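Local coordinates for protein transcriptional regulator (TetR/AcrR family) (Bacillus halodurans, PDB 5GP9) that probably represses genes of fatty acid degradation by binding their operator DNA as a TetR-family dimer, and binds palmitic acid in its C-terminal domain, probably in the effector pocket, at residues F91-Q105 and V163-T177. Residues are numbered along the deposited sequence; the frame is centred on the assembly and turned at random.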
loop_
_atom_site.group_PDB
_atom_site.type_symbol
_atom_site.label_atom_id
_atom_site.label_comp_id
_atom_site.label_asym_id
_atom_site.label_seq_id
_atom_site.Cartn_x
_atom_site.Cartn_y
_atom_site.Cartn_z
ATOM N N PHE A 91 6.568 13.837 0.560
ATOM C CA PHE A 91 7.583 13.393 -0.359
ATOM C C PHE A 91 8.933 13.932 0.189
ATOM O O PHE A 91 9.958 13.197 0.115
ATOM C CB PHE A 91 7.291 13.922 -1.799
ATOM C CG PHE A 91 6.248 13.098 -2.567
ATOM C CD1 PHE A 91 5.516 12.081 -1.949
ATOM C CD2 PHE A 91 5.959 13.406 -3.834
ATOM C CE1 PHE A 91 4.559 11.360 -2.654
ATOM C CE2 PHE A 91 5.002 12.751 -4.552
ATOM C CZ PHE A 91 4.267 11.719 -3.955
ATOM N N LYS A 92 8.900 15.172 0.680
ATOM C CA LYS A 92 10.142 15.819 1.192
ATOM C C LYS A 92 10.769 15.026 2.331
ATOM O O LYS A 92 11.983 14.784 2.365
ATOM C CB LYS A 92 9.807 17.247 1.629
ATOM C CG LYS A 92 10.888 18.105 2.240
ATOM C CD LYS A 92 10.326 18.917 3.422
ATOM C CE LYS A 92 11.388 19.383 4.414
ATOM N NZ LYS A 92 12.387 18.336 4.795
ATOM N N GLN A 93 9.947 14.653 3.284
ATOM C CA GLN A 93 10.444 13.941 4.463
ATOM C C GLN A 93 11.108 12.616 4.094
ATOM O O GLN A 93 12.095 12.245 4.685
ATOM C CB GLN A 93 9.361 13.767 5.526
ATOM C CG GLN A 93 8.642 15.059 5.894
ATOM C CD GLN A 93 9.159 15.800 7.081
ATOM O OE1 GLN A 93 8.795 15.509 8.215
ATOM N NE2 GLN A 93 9.950 16.837 6.819
ATOM N N LEU A 94 10.572 11.873 3.145
ATOM C CA LEU A 94 11.169 10.661 2.790
ATOM C C LEU A 94 12.389 10.837 1.801
ATOM O O LEU A 94 13.382 10.039 1.798
ATOM C CB LEU A 94 10.098 9.749 2.227
ATOM C CG LEU A 94 9.188 9.258 3.371
ATOM C CD1 LEU A 94 7.941 8.603 2.807
ATOM C CD2 LEU A 94 9.951 8.320 4.349
ATOM N N ALA A 95 12.268 11.819 0.921
ATOM C CA ALA A 95 13.409 12.114 0.014
ATOM C C ALA A 95 14.614 12.558 0.881
ATOM O O ALA A 95 15.731 12.364 0.473
ATOM C CB ALA A 95 13.070 13.227 -0.928
ATOM N N ALA A 96 14.363 13.138 2.034
ATOM C CA ALA A 96 15.461 13.563 2.937
ATOM C C ALA A 96 16.078 12.429 3.751
ATOM O O ALA A 96 17.147 12.627 4.338
ATOM C CB ALA A 96 14.969 14.669 3.840
ATOM N N ASP A 97 15.481 11.225 3.723
ATOM C CA ASP A 97 16.001 10.101 4.477
ATOM C C ASP A 97 15.658 8.772 3.825
ATOM O O ASP A 97 14.651 8.160 4.138
ATOM C CB ASP A 97 15.515 10.189 5.931
ATOM C CG ASP A 97 16.182 9.172 6.848
ATOM O OD1 ASP A 97 16.808 8.196 6.416
ATOM O OD2 ASP A 97 16.018 9.337 8.042
ATOM N N HIS A 98 16.495 8.322 2.891
ATOM C CA HIS A 98 16.210 7.084 2.147
ATOM C C HIS A 98 16.105 5.830 3.008
ATOM O O HIS A 98 15.337 4.941 2.720
ATOM C CB HIS A 98 17.203 6.801 1.056
ATOM C CG HIS A 98 17.223 7.863 -0.004
ATOM N ND1 HIS A 98 18.142 7.847 -1.034
ATOM C CD2 HIS A 98 16.516 9.015 -0.140
ATOM C CE1 HIS A 98 17.962 8.916 -1.787
ATOM N NE2 HIS A 98 16.988 9.651 -1.270
ATOM N N LYS A 99 16.941 5.762 4.044
ATOM C CA LYS A 99 16.927 4.661 4.948
ATOM C C LYS A 99 15.568 4.631 5.704
ATOM O O LYS A 99 14.966 3.549 5.784
ATOM C CB LYS A 99 18.139 4.717 5.877
ATOM C CG LYS A 99 19.435 4.688 5.095
ATOM C CD LYS A 99 19.756 3.329 4.637
ATOM C CE LYS A 99 21.081 3.271 3.871
ATOM N NZ LYS A 99 21.020 1.982 3.117
ATOM N N LEU A 100 15.053 5.778 6.127
ATOM C CA LEU A 100 13.703 5.820 6.776
ATOM C C LEU A 100 12.625 5.399 5.798
ATOM O O LEU A 100 11.767 4.619 6.157
ATOM C CB LEU A 100 13.375 7.194 7.261
ATOM C CG LEU A 100 12.001 7.423 7.877
ATOM C CD1 LEU A 100 11.849 6.502 9.067
ATOM C CD2 LEU A 100 11.935 8.890 8.249
ATOM N N ALA A 101 12.768 5.791 4.515
ATOM C CA ALA A 101 11.863 5.330 3.489
ATOM C C ALA A 101 11.872 3.831 3.267
ATOM O O ALA A 101 10.797 3.225 3.051
ATOM C CB ALA A 101 12.155 6.035 2.186
ATOM N N ILE A 102 13.051 3.179 3.278
ATOM C CA ILE A 102 13.102 1.708 3.225
ATOM C C ILE A 102 12.336 1.082 4.395
ATOM O O ILE A 102 11.550 0.144 4.254
ATOM C CB ILE A 102 14.562 1.199 3.152
ATOM C CG1 ILE A 102 15.212 1.732 1.831
ATOM C CG2 ILE A 102 14.597 -0.294 3.385
ATOM C CD1 ILE A 102 16.718 1.476 1.710
ATOM N N VAL A 103 12.540 1.646 5.556
ATOM C CA VAL A 103 11.767 1.197 6.741
ATOM C C VAL A 103 10.249 1.349 6.586
ATOM O O VAL A 103 9.486 0.380 6.765
ATOM C CB VAL A 103 12.293 1.885 8.008
ATOM C CG1 VAL A 103 11.469 1.498 9.162
ATOM C CG2 VAL A 103 13.722 1.515 8.223
ATOM N N THR A 104 9.791 2.525 6.258
ATOM C CA THR A 104 8.340 2.827 6.147
ATOM C C THR A 104 7.666 2.106 4.993
ATOM O O THR A 104 6.523 1.658 5.108
ATOM C CB THR A 104 8.039 4.328 6.049
ATOM O OG1 THR A 104 8.570 4.889 4.830
ATOM C CG2 THR A 104 8.559 5.060 7.247
ATOM N N GLN A 105 8.362 1.997 3.858
ATOM C CA GLN A 105 7.736 1.364 2.665
ATOM C C GLN A 105 7.887 -0.128 2.596
ATOM O O GLN A 105 6.998 -0.817 2.023
ATOM C CB GLN A 105 8.202 2.027 1.383
ATOM C CG GLN A 105 8.130 3.527 1.379
ATOM C CD GLN A 105 6.800 4.110 1.861
ATOM O OE1 GLN A 105 6.733 4.781 2.882
ATOM N NE2 GLN A 105 5.735 3.859 1.129
ATOM N N VAL A 163 3.175 5.851 -4.819
ATOM C CA VAL A 163 4.234 6.596 -5.545
ATOM C C VAL A 163 5.563 6.433 -4.772
ATOM O O VAL A 163 6.572 6.044 -5.336
ATOM C CB VAL A 163 3.825 8.048 -5.724
ATOM C CG1 VAL A 163 5.052 8.885 -6.236
ATOM C CG2 VAL A 163 2.625 8.134 -6.612
ATOM N N VAL A 164 5.567 6.637 -3.455
ATOM C CA VAL A 164 6.803 6.532 -2.625
ATOM C C VAL A 164 7.360 5.097 -2.687
ATOM O O VAL A 164 8.583 4.909 -2.845
ATOM C CB VAL A 164 6.590 6.951 -1.127
ATOM C CG1 VAL A 164 7.901 6.756 -0.356
ATOM C CG2 VAL A 164 6.081 8.402 -1.055
ATOM N N THR A 165 6.484 4.085 -2.588
ATOM C CA THR A 165 6.948 2.714 -2.671
ATOM C C THR A 165 7.634 2.402 -3.960
ATOM O O THR A 165 8.665 1.700 -3.996
ATOM C CB THR A 165 5.861 1.706 -2.351
ATOM O OG1 THR A 165 5.545 1.866 -0.979
ATOM C CG2 THR A 165 6.284 0.320 -2.601
ATOM N N ASN A 166 7.090 2.915 -5.058
ATOM C CA ASN A 166 7.696 2.661 -6.315
ATOM C C ASN A 166 9.116 3.288 -6.445
ATOM O O ASN A 166 9.992 2.653 -7.028
ATOM C CB ASN A 166 6.739 3.062 -7.434
ATOM C CG ASN A 166 5.750 1.911 -7.727
ATOM O OD1 ASN A 166 6.092 0.962 -8.451
ATOM N ND2 ASN A 166 4.582 1.931 -7.099
ATOM N N TRP A 167 9.305 4.434 -5.817
ATOM C CA TRP A 167 10.576 5.167 -5.815
ATOM C C TRP A 167 11.581 4.363 -4.986
ATOM O O TRP A 167 12.704 4.075 -5.415
ATOM C CB TRP A 167 10.326 6.522 -5.272
ATOM C CG TRP A 167 11.469 7.368 -4.810
ATOM C CD1 TRP A 167 12.388 8.085 -5.605
ATOM C CD2 TRP A 167 11.829 7.620 -3.464
ATOM N NE1 TRP A 167 13.270 8.745 -4.807
ATOM C CE2 TRP A 167 12.961 8.486 -3.487
ATOM C CE3 TRP A 167 11.279 7.233 -2.214
ATOM C CZ2 TRP A 167 13.543 8.956 -2.331
ATOM C CZ3 TRP A 167 11.846 7.726 -1.058
ATOM C CH2 TRP A 167 12.947 8.590 -1.106
ATOM N N VAL A 168 11.148 3.881 -3.812
ATOM C CA VAL A 168 11.980 2.960 -2.997
ATOM C C VAL A 168 12.353 1.662 -3.710
ATOM O O VAL A 168 13.520 1.247 -3.630
ATOM C CB VAL A 168 11.363 2.678 -1.618
ATOM C CG1 VAL A 168 12.071 1.526 -0.916
ATOM C CG2 VAL A 168 11.350 3.895 -0.744
ATOM N N MET A 169 11.461 1.053 -4.481
ATOM C CA MET A 169 11.742 -0.149 -5.225
ATOM C C MET A 169 12.688 0.139 -6.361
ATOM O O MET A 169 13.331 -0.787 -6.802
ATOM C CB MET A 169 10.507 -0.849 -5.785
ATOM C CG MET A 169 9.470 -1.324 -4.794
ATOM S SD MET A 169 7.786 -1.329 -5.589
ATOM C CE MET A 169 7.976 -2.080 -7.233
ATOM N N LYS A 170 12.839 1.386 -6.739
ATOM C CA LYS A 170 13.833 1.829 -7.748
ATOM C C LYS A 170 15.062 2.493 -7.097
ATOM O O LYS A 170 15.754 3.373 -7.672
ATOM C CB LYS A 170 13.140 2.736 -8.762
ATOM C CG LYS A 170 12.092 2.064 -9.646
ATOM C CD LYS A 170 12.637 0.924 -10.495
ATOM C CE LYS A 170 11.570 0.224 -11.326
ATOM N NZ LYS A 170 12.159 -1.034 -11.857
ATOM N N ASP A 171 15.382 2.036 -5.871
ATOM C CA ASP A 171 16.571 2.477 -5.161
ATOM C C ASP A 171 16.681 3.910 -4.929
ATOM O O ASP A 171 17.799 4.450 -4.847
ATOM C CB ASP A 171 17.869 1.939 -5.860
ATOM C CG ASP A 171 17.943 0.434 -5.849
ATOM O OD1 ASP A 171 17.764 -0.139 -4.788
ATOM O OD2 ASP A 171 18.123 -0.211 -6.885
ATOM N N CYS A 172 15.534 4.587 -4.842
ATOM C CA CYS A 172 15.437 6.029 -4.608
ATOM C C CYS A 172 16.271 6.856 -5.572
ATOM O O CYS A 172 16.766 7.874 -5.184
ATOM C CB CYS A 172 15.790 6.376 -3.162
ATOM S SG CYS A 172 14.864 5.472 -1.884
ATOM N N LYS A 173 16.422 6.410 -6.813
ATOM C CA LYS A 173 17.469 6.988 -7.726
ATOM C C LYS A 173 17.076 8.295 -8.420
ATOM O O LYS A 173 17.934 9.027 -8.915
ATOM C CB LYS A 173 17.871 5.986 -8.791
ATOM C CG LYS A 173 16.836 5.717 -9.875
ATOM C CD LYS A 173 17.403 5.010 -11.063
ATOM C CE LYS A 173 17.933 3.628 -10.791
ATOM N NZ LYS A 173 16.851 2.628 -10.744
ATOM N N TYR A 174 15.773 8.576 -8.479
ATOM C CA TYR A 174 15.265 9.817 -9.001
ATOM C C TYR A 174 14.715 10.700 -7.905
ATOM O O TYR A 174 14.548 10.273 -6.749
ATOM C CB TYR A 174 14.262 9.548 -10.069
ATOM C CG TYR A 174 13.050 8.670 -9.685
ATOM C CD1 TYR A 174 13.107 7.319 -9.843
ATOM C CD2 TYR A 174 11.884 9.234 -9.188
ATOM C CE1 TYR A 174 12.061 6.509 -9.519
ATOM C CE2 TYR A 174 10.789 8.419 -8.872
ATOM C CZ TYR A 174 10.918 7.067 -9.006
ATOM O OH TYR A 174 9.895 6.180 -8.756
ATOM N N ASP A 175 14.458 11.958 -8.239
ATOM C CA ASP A 175 14.091 12.913 -7.206
ATOM C C ASP A 175 12.583 12.756 -6.997
ATOM O O ASP A 175 11.755 13.157 -7.833
ATOM C CB ASP A 175 14.410 14.366 -7.622
ATOM C CG ASP A 175 14.164 15.393 -6.494
ATOM O OD1 ASP A 175 13.694 15.049 -5.338
ATOM O OD2 ASP A 175 14.472 16.596 -6.780
ATOM N N LEU A 176 12.225 12.131 -5.889
ATOM C CA LEU A 176 10.810 11.971 -5.582
ATOM C C LEU A 176 10.062 13.299 -5.548
ATOM O O LEU A 176 8.884 13.381 -5.902
ATOM C CB LEU A 176 10.698 11.290 -4.230
ATOM C CG LEU A 176 9.280 11.054 -3.755
ATOM C CD1 LEU A 176 8.577 10.057 -4.627
ATOM C CD2 LEU A 176 9.367 10.622 -2.316
ATOM N N THR A 177 10.727 14.388 -5.127
ATOM C CA THR A 177 10.036 15.665 -5.046
ATOM C C THR A 177 9.758 16.314 -6.427
ATOM O O THR A 177 8.935 17.178 -6.525
ATOM C CB THR A 177 10.733 16.618 -4.057
ATOM O OG1 THR A 177 11.974 16.990 -4.617
ATOM C CG2 THR A 177 10.979 15.872 -2.698
#
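Gln-105 and Thr-165 meet at one end of the contact, CA atoms 5.6 Å apart, and Phe-91 and Thr-177 at the other, at 5.8 Å. Helix 163-169 runs nearly along helix 91-95, their axes 20° apart, but lies steeply across helix 98-105 at 117° and 9.8 Å. A Schellman motif ends it, with Asp-171 at positive phi as C-prime residue, Cys-172 N bonding to Trp-167 O and Asp-171 N to Val-168 O.

Trp-167 is a knob among Leu-94, Ala-95, His-98 and Ala-101. It turns CG away from its own backbone N (chi1 164°), carrying the six-membered ring into the bend, CH2 lying 3.3 Å from Leu-94 O at the ring's edge. The edge also meets the face of His-98 in an offset edge-to-face pair, planes nearly perpendicular. Cys-172 lies over a His-98 face, its CB 3.6 Å from the ring centroid. Trp-167 NE1 donates to Tyr-174 O at 2.8 Å, which helps fix the indole's rotation.

Leu-176 CG sits over a face of Phe-91, whose CE1 and CZ reach Val-164 CG2 and Val-163 CG1. Gln-105, bent at chi2, lays its amide against Val-164 CG1 and donates from NE2 to Thr-165 OG1 (2.9 Å), close to the amide plane. Its OE1 accepts from Thr-104 OG1, and Asp-161 also accepts from NE2, so this buried amide is held at both ends.

The contact belongs to the C-terminal domain, which probably binds the effector: Leu-94 touches the bound palmitic acid. Helix 180-189 packs on Phe-91, while Val-103 packs on Ile-19 and Leu-54, setting helix 98-107 against the N-terminal DNA-binding domain.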